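Local coordinates for SIR4-interacting protein SIF2 (Saccharomyces cerevisiae, PDB 1R5M), which acts as a transcriptional corepressor subunit of the yeast Set3 complex, antagonizes telomeric silencing and interacts with SIR4, at residues H118-L132 against V144-N158. Numbering follows the deposited sequence.
Sequences HDGNSIVTGVENGEL and VLNFHRAPIVSVKWN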
loop_
_atom_site.group_PDB
_atom_site.type_symbol
_atom_site.label_atom_id
_atom_site.label_comp_id
_atom_site.label_asym_id
_atom_site.label_seq_id
_atom_site.Cartn_x
_atom_site.Cartn_y
_atom_site.Cartn_z
ATOM N N HIS A 118 -8.665 -9.390 4.903
ATOM C CA HIS A 118 -9.111 -9.747 3.558
ATOM C C HIS A 118 -10.622 -9.911 3.421
ATOM O O HIS A 118 -11.189 -9.659 2.360
ATOM C CB HIS A 118 -8.392 -11.018 3.100
ATOM C CG HIS A 118 -6.926 -10.822 2.866
ATOM N ND1 HIS A 118 -6.436 -10.010 1.866
ATOM C CD2 HIS A 118 -5.846 -11.312 3.517
ATOM C CE1 HIS A 118 -5.115 -10.010 1.911
ATOM N NE2 HIS A 118 -4.732 -10.791 2.904
ATOM N N ASP A 119 -11.267 -10.323 4.504
ATOM C CA ASP A 119 -12.712 -10.533 4.525
ATOM C C ASP A 119 -13.472 -9.223 4.734
ATOM O O ASP A 119 -14.700 -9.184 4.618
ATOM C CB ASP A 119 -13.050 -11.472 5.664
ATOM C CG ASP A 119 -12.454 -10.993 6.965
ATOM O OD1 ASP A 119 -11.250 -11.237 7.196
ATOM O OD2 ASP A 119 -13.176 -10.346 7.738
ATOM N N GLY A 120 -12.743 -8.164 5.076
ATOM C CA GLY A 120 -13.358 -6.867 5.287
ATOM C C GLY A 120 -14.124 -6.680 6.584
ATOM O O GLY A 120 -14.758 -5.648 6.777
ATOM N N ASN A 121 -14.068 -7.657 7.484
ATOM C CA ASN A 121 -14.798 -7.537 8.743
ATOM C C ASN A 121 -14.002 -6.929 9.888
ATOM O O ASN A 121 -14.584 -6.483 10.878
ATOM C CB ASN A 121 -15.342 -8.903 9.175
ATOM C CG ASN A 121 -16.466 -9.381 8.284
ATOM O OD1 ASN A 121 -17.472 -8.693 8.122
ATOM N ND2 ASN A 121 -16.303 -10.563 7.698
ATOM N N SER A 122 -12.680 -6.895 9.749
ATOM C CA SER A 122 -11.826 -6.341 10.792
ATOM C C SER A 122 -10.807 -5.382 10.203
ATOM O O SER A 122 -10.498 -5.442 9.013
ATOM C CB SER A 122 -11.082 -7.462 11.515
ATOM O OG SER A 122 -11.996 -8.420 12.029
ATOM N N ILE A 123 -10.278 -4.502 11.042
ATOM C CA ILE A 123 -9.274 -3.549 10.588
ATOM C C ILE A 123 -8.291 -3.236 11.709
ATOM O O ILE A 123 -8.669 -3.172 12.879
ATOM C CB ILE A 123 -9.939 -2.234 10.071
ATOM C CG1 ILE A 123 -8.862 -1.273 9.553
ATOM C CG2 ILE A 123 -10.766 -1.578 11.173
ATOM C CD1 ILE A 123 -9.419 -0.058 8.820
ATOM N N VAL A 124 -7.022 -3.085 11.347
ATOM C CA VAL A 124 -5.978 -2.746 12.307
ATOM C C VAL A 124 -5.556 -1.305 12.052
ATOM O O VAL A 124 -5.418 -0.887 10.900
ATOM C CB VAL A 124 -4.719 -3.640 12.136
ATOM C CG1 VAL A 124 -3.557 -3.079 12.959
ATOM C CG2 VAL A 124 -5.021 -5.064 12.575
ATOM N N THR A 125 -5.374 -0.546 13.125
ATOM C CA THR A 125 -4.908 0.831 13.012
ATOM C C THR A 125 -3.632 0.931 13.842
ATOM O O THR A 125 -3.528 0.325 14.915
ATOM C CB THR A 125 -5.953 1.859 13.529
ATOM O OG1 THR A 125 -6.310 1.563 14.885
ATOM C CG2 THR A 125 -7.199 1.834 12.651
ATOM N N GLY A 126 -2.651 1.663 13.321
ATOM C CA GLY A 126 -1.389 1.844 14.019
ATOM C C GLY A 126 -1.085 3.324 14.158
ATOM O O GLY A 126 -1.425 4.111 13.273
ATOM N N VAL A 127 -0.447 3.708 15.259
ATOM C CA VAL A 127 -0.114 5.111 15.500
ATOM C C VAL A 127 1.384 5.348 15.644
ATOM O O VAL A 127 2.178 4.408 15.697
ATOM C CB VAL A 127 -0.829 5.654 16.764
ATOM C CG1 VAL A 127 -2.324 5.715 16.521
ATOM C CG2 VAL A 127 -0.521 4.764 17.974
ATOM N N GLU A 128 1.766 6.621 15.702
ATOM C CA GLU A 128 3.166 6.989 15.830
ATOM C C GLU A 128 3.900 6.363 17.009
ATOM O O GLU A 128 5.086 6.058 16.895
ATOM C CB GLU A 128 3.318 8.506 15.929
ATOM C CG GLU A 128 2.993 9.270 14.673
ATOM C CD GLU A 128 3.398 10.723 14.796
ATOM O OE1 GLU A 128 4.613 11.011 14.717
ATOM O OE2 GLU A 128 2.509 11.573 14.991
ATOM N N ASN A 129 3.226 6.181 18.145
ATOM C CA ASN A 129 3.927 5.606 19.289
ATOM C C ASN A 129 4.138 4.101 19.192
ATOM O O ASN A 129 4.799 3.510 20.048
ATOM C CB ASN A 129 3.248 5.976 20.625
ATOM C CG ASN A 129 1.910 5.282 20.842
ATOM O OD1 ASN A 129 1.752 4.094 20.559
ATOM N ND2 ASN A 129 0.947 6.024 21.379
ATOM N N GLY A 130 3.585 3.489 18.144
ATOM C CA GLY A 130 3.762 2.061 17.938
ATOM C C GLY A 130 2.584 1.158 18.242
ATOM O O GLY A 130 2.560 0.000 17.821
ATOM N N GLU A 131 1.600 1.673 18.968
ATOM C CA GLU A 131 0.439 0.873 19.322
ATOM C C GLU A 131 -0.432 0.479 18.139
ATOM O O GLU A 131 -0.627 1.253 17.203
ATOM C CB GLU A 131 -0.431 1.621 20.330
ATOM C CG GLU A 131 -1.621 0.811 20.836
ATOM C CD GLU A 131 -2.555 1.630 21.696
ATOM O OE1 GLU A 131 -3.143 2.599 21.175
ATOM O OE2 GLU A 131 -2.703 1.308 22.895
ATOM N N LEU A 132 -0.962 -0.738 18.202
ATOM C CA LEU A 132 -1.868 -1.246 17.184
ATOM C C LEU A 132 -3.182 -1.571 17.887
ATOM O O LEU A 132 -3.179 -2.044 19.026
ATOM C CB LEU A 132 -1.326 -2.537 16.563
ATOM C CG LEU A 132 -0.018 -2.498 15.773
ATOM C CD1 LEU A 132 0.474 -3.929 15.561
ATOM C CD2 LEU A 132 -0.231 -1.799 14.440
ATOM N N VAL A 144 -6.138 -4.923 21.729
ATOM C CA VAL A 144 -5.101 -3.900 21.708
ATOM C C VAL A 144 -3.788 -4.664 21.645
ATOM O O VAL A 144 -3.503 -5.488 22.516
ATOM C CB VAL A 144 -5.135 -3.018 22.972
ATOM C CG1 VAL A 144 -4.014 -1.985 22.917
ATOM C CG2 VAL A 144 -6.481 -2.323 23.082
ATOM N N LEU A 145 -3.009 -4.402 20.598
ATOM C CA LEU A 145 -1.726 -5.065 20.370
ATOM C C LEU A 145 -0.593 -4.056 20.497
ATOM O O LEU A 145 -0.223 -3.394 19.524
ATOM C CB LEU A 145 -1.717 -5.695 18.972
ATOM C CG LEU A 145 -2.518 -6.991 18.763
ATOM C CD1 LEU A 145 -3.962 -6.821 19.196
ATOM C CD2 LEU A 145 -2.446 -7.386 17.294
ATOM N N ASN A 146 -0.024 -3.959 21.693
ATOM C CA ASN A 146 1.034 -2.988 21.938
ATOM C C ASN A 146 2.399 -3.595 22.242
ATOM O O ASN A 146 2.594 -4.234 23.275
ATOM C CB ASN A 146 0.600 -2.066 23.079
ATOM C CG ASN A 146 1.443 -0.817 23.166
ATOM O OD1 ASN A 146 1.723 -0.179 22.152
ATOM N ND2 ASN A 146 1.845 -0.453 24.379
ATOM N N PHE A 147 3.342 -3.391 21.327
ATOM C CA PHE A 147 4.700 -3.893 21.497
ATOM C C PHE A 147 5.687 -2.964 20.790
ATOM O O PHE A 147 6.771 -2.688 21.306
ATOM C CB PHE A 147 4.829 -5.314 20.944
ATOM C CG PHE A 147 6.068 -6.026 21.402
ATOM C CD1 PHE A 147 6.207 -6.415 22.732
ATOM C CD2 PHE A 147 7.105 -6.285 20.516
ATOM C CE1 PHE A 147 7.364 -7.054 23.172
ATOM C CE2 PHE A 147 8.269 -6.924 20.946
ATOM C CZ PHE A 147 8.397 -7.309 22.277
ATOM N N HIS A 148 5.313 -2.484 19.606
ATOM C CA HIS A 148 6.168 -1.565 18.857
ATOM C C HIS A 148 6.317 -0.265 19.637
ATOM O O HIS A 148 5.410 0.132 20.364
ATOM C CB HIS A 148 5.543 -1.224 17.502
ATOM C CG HIS A 148 5.533 -2.356 16.525
ATOM N ND1 HIS A 148 6.639 -2.706 15.778
ATOM C CD2 HIS A 148 4.540 -3.196 16.147
ATOM C CE1 HIS A 148 6.325 -3.712 14.979
ATOM N NE2 HIS A 148 5.058 -4.026 15.184
ATOM N N ARG A 149 7.454 0.404 19.464
ATOM C CA ARG A 149 7.701 1.675 20.132
ATOM C C ARG A 149 8.139 2.735 19.125
ATOM O O ARG A 149 8.781 3.724 19.482
ATOM C CB ARG A 149 8.758 1.513 21.229
ATOM C CG ARG A 149 8.281 0.678 22.411
ATOM C CD ARG A 149 9.034 1.050 23.677
ATOM N NE ARG A 149 10.452 0.701 23.613
ATOM C CZ ARG A 149 10.932 -0.519 23.827
ATOM N NH1 ARG A 149 10.110 -1.517 24.120
ATOM N NH2 ARG A 149 12.240 -0.740 23.758
ATOM N N ALA A 150 7.783 2.517 17.863
ATOM C CA ALA A 150 8.106 3.442 16.782
ATOM C C ALA A 150 6.924 3.447 15.808
ATOM O O ALA A 150 6.100 2.531 15.824
ATOM C CB ALA A 150 9.387 2.999 16.072
ATOM N N PRO A 151 6.817 4.478 14.955
ATOM C CA PRO A 151 5.710 4.560 13.995
ATOM C C PRO A 151 5.519 3.307 13.144
ATOM O O PRO A 151 6.476 2.759 12.602
ATOM C CB PRO A 151 6.076 5.776 13.150
ATOM C CG PRO A 151 6.793 6.649 14.131
ATOM C CD PRO A 151 7.681 5.670 14.862
ATOM N N ILE A 152 4.270 2.871 13.028
ATOM C CA ILE A 152 3.938 1.685 12.246
ATOM C C ILE A 152 3.953 2.040 10.764
ATOM O O ILE A 152 3.323 3.016 10.350
ATOM C CB ILE A 152 2.542 1.161 12.629
ATOM C CG1 ILE A 152 2.495 0.870 14.132
ATOM C CG2 ILE A 152 2.211 -0.083 11.817
ATOM C CD1 ILE A 152 3.519 -0.151 14.595
ATOM N N VAL A 153 4.671 1.252 9.968
ATOM C CA VAL A 153 4.758 1.511 8.532
ATOM C C VAL A 153 4.023 0.489 7.677
ATOM O O VAL A 153 3.534 0.820 6.596
ATOM C CB VAL A 153 6.230 1.571 8.044
ATOM C CG1 VAL A 153 6.987 2.649 8.793
ATOM C CG2 VAL A 153 6.909 0.228 8.228
ATOM N N SER A 154 3.938 -0.750 8.151
ATOM C CA SER A 154 3.270 -1.788 7.381
ATOM C C SER A 154 2.583 -2.817 8.269
ATOM O O SER A 154 3.088 -3.174 9.333
ATOM C CB SER A 154 4.288 -2.488 6.470
ATOM O OG SER A 154 3.661 -3.446 5.630
ATOM N N VAL A 155 1.416 -3.271 7.822
ATOM C CA VAL A 155 0.640 -4.296 8.518
ATOM C C VAL A 155 0.005 -5.159 7.437
ATOM O O VAL A 155 -0.712 -4.650 6.574
ATOM C CB VAL A 155 -0.489 -3.698 9.384
ATOM C CG1 VAL A 155 -1.349 -4.823 9.963
ATOM C CG2 VAL A 155 0.103 -2.867 10.508
ATOM N N LYS A 156 0.283 -6.460 7.474
ATOM C CA LYS A 156 -0.264 -7.383 6.482
ATOM C C LYS A 156 -0.974 -8.551 7.166
ATOM O O LYS A 156 -0.437 -9.159 8.093
ATOM C CB LYS A 156 0.852 -7.926 5.577
ATOM C CG LYS A 156 1.572 -6.878 4.719
ATOM C CD LYS A 156 0.657 -6.306 3.648
ATOM C CE LYS A 156 1.390 -5.330 2.717
ATOM N NZ LYS A 156 2.404 -5.974 1.827
ATOM N N TRP A 157 -2.183 -8.848 6.696
ATOM C CA TRP A 157 -2.987 -9.949 7.223
ATOM C C TRP A 157 -2.728 -11.217 6.427
ATOM O O TRP A 157 -2.515 -11.158 5.215
ATOM C CB TRP A 157 -4.478 -9.654 7.078
ATOM C CG TRP A 157 -5.046 -8.630 7.984
ATOM C CD1 TRP A 157 -4.976 -7.274 7.848
ATOM C CD2 TRP A 157 -5.857 -8.880 9.132
ATOM N NE1 TRP A 157 -5.709 -6.662 8.839
ATOM C CE2 TRP A 157 -6.259 -7.627 9.642
ATOM C CE3 TRP A 157 -6.287 -10.047 9.779
ATOM C CZ2 TRP A 157 -7.076 -7.505 10.770
ATOM C CZ3 TRP A 157 -7.100 -9.927 10.901
ATOM C CH2 TRP A 157 -7.485 -8.663 11.385
ATOM N N ASN A 158 -2.772 -12.368 7.090
ATOM C CA ASN A 158 -2.581 -13.616 6.366
ATOM C C ASN A 158 -3.931 -14.028 5.780
ATOM O O ASN A 158 -4.955 -13.401 6.062
ATOM C CB ASN A 158 -1.989 -14.699 7.284
ATOM C CG ASN A 158 -3.012 -15.338 8.195
ATOM O OD1 ASN A 158 -3.961 -14.696 8.640
ATOM N ND2 ASN A 158 -2.807 -16.616 8.495
HETATM O O HOH W 1 -7.326 -11.523 6.437
HETATM O O HOH W 2 3.679 1.808 21.939
HETATM O O HOH W 3 6.510 4.573 21.987
HETATM O O HOH W 4 2.361 -2.571 18.691
#
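L132 and L145 pair through their backbones as an antiparallel hydrogen-bonded pair, L145 N giving the shorter bond to L132 O at 2.8 Å, while L132 CD2 reaches across to I152 CG1 at 3.8 Å and also meets V155 CG2. Along the same seam V124 splits its branches: with CG1 anti to the backbone N (chi1 169°), that methyl meets V155 CG1, and CG2 comes obliquely against the W157 ring, 3.7 Å from CZ2. S122 CB touches the far corner of the indole at CH2. Beyond W157, H118 NE2 donates a bent hydrogen bond to W157 O (3.2 Å, 137°), arriving well above the carbonyl plane, and a water links H118 N to N158 O.

At the other end the type I turn V127-G130 lies against the H148-P151 loop. P151 CG sits 3.3 Å from E128 O, and G130 CA, with no side chain of its own, makes CA-H...O contacts with H148 O and A150 O. Another water ties G130 O and L145 O to F147 N. Just past the turn, E131 N donates to N129 OD1 at 2.9 Å, closing an Asx turn immediately before L132.

H148 NE2 and ND1 hydrogen-bond S166 OG and D168 OD2; E131 OE1 meets R133 NE in a salt bridge and H96 ND1 in a hydrogen bond. The L132-L145 pair lies within one WD40 propeller blade, that of strand 122-127, whereas the packing of S122, V124 and L132 on I152, V155 and W157 crosses to innermost strand 152-157 of the next. L134 of strand 132-136 and I164 of strand 163-168 also pack on W157.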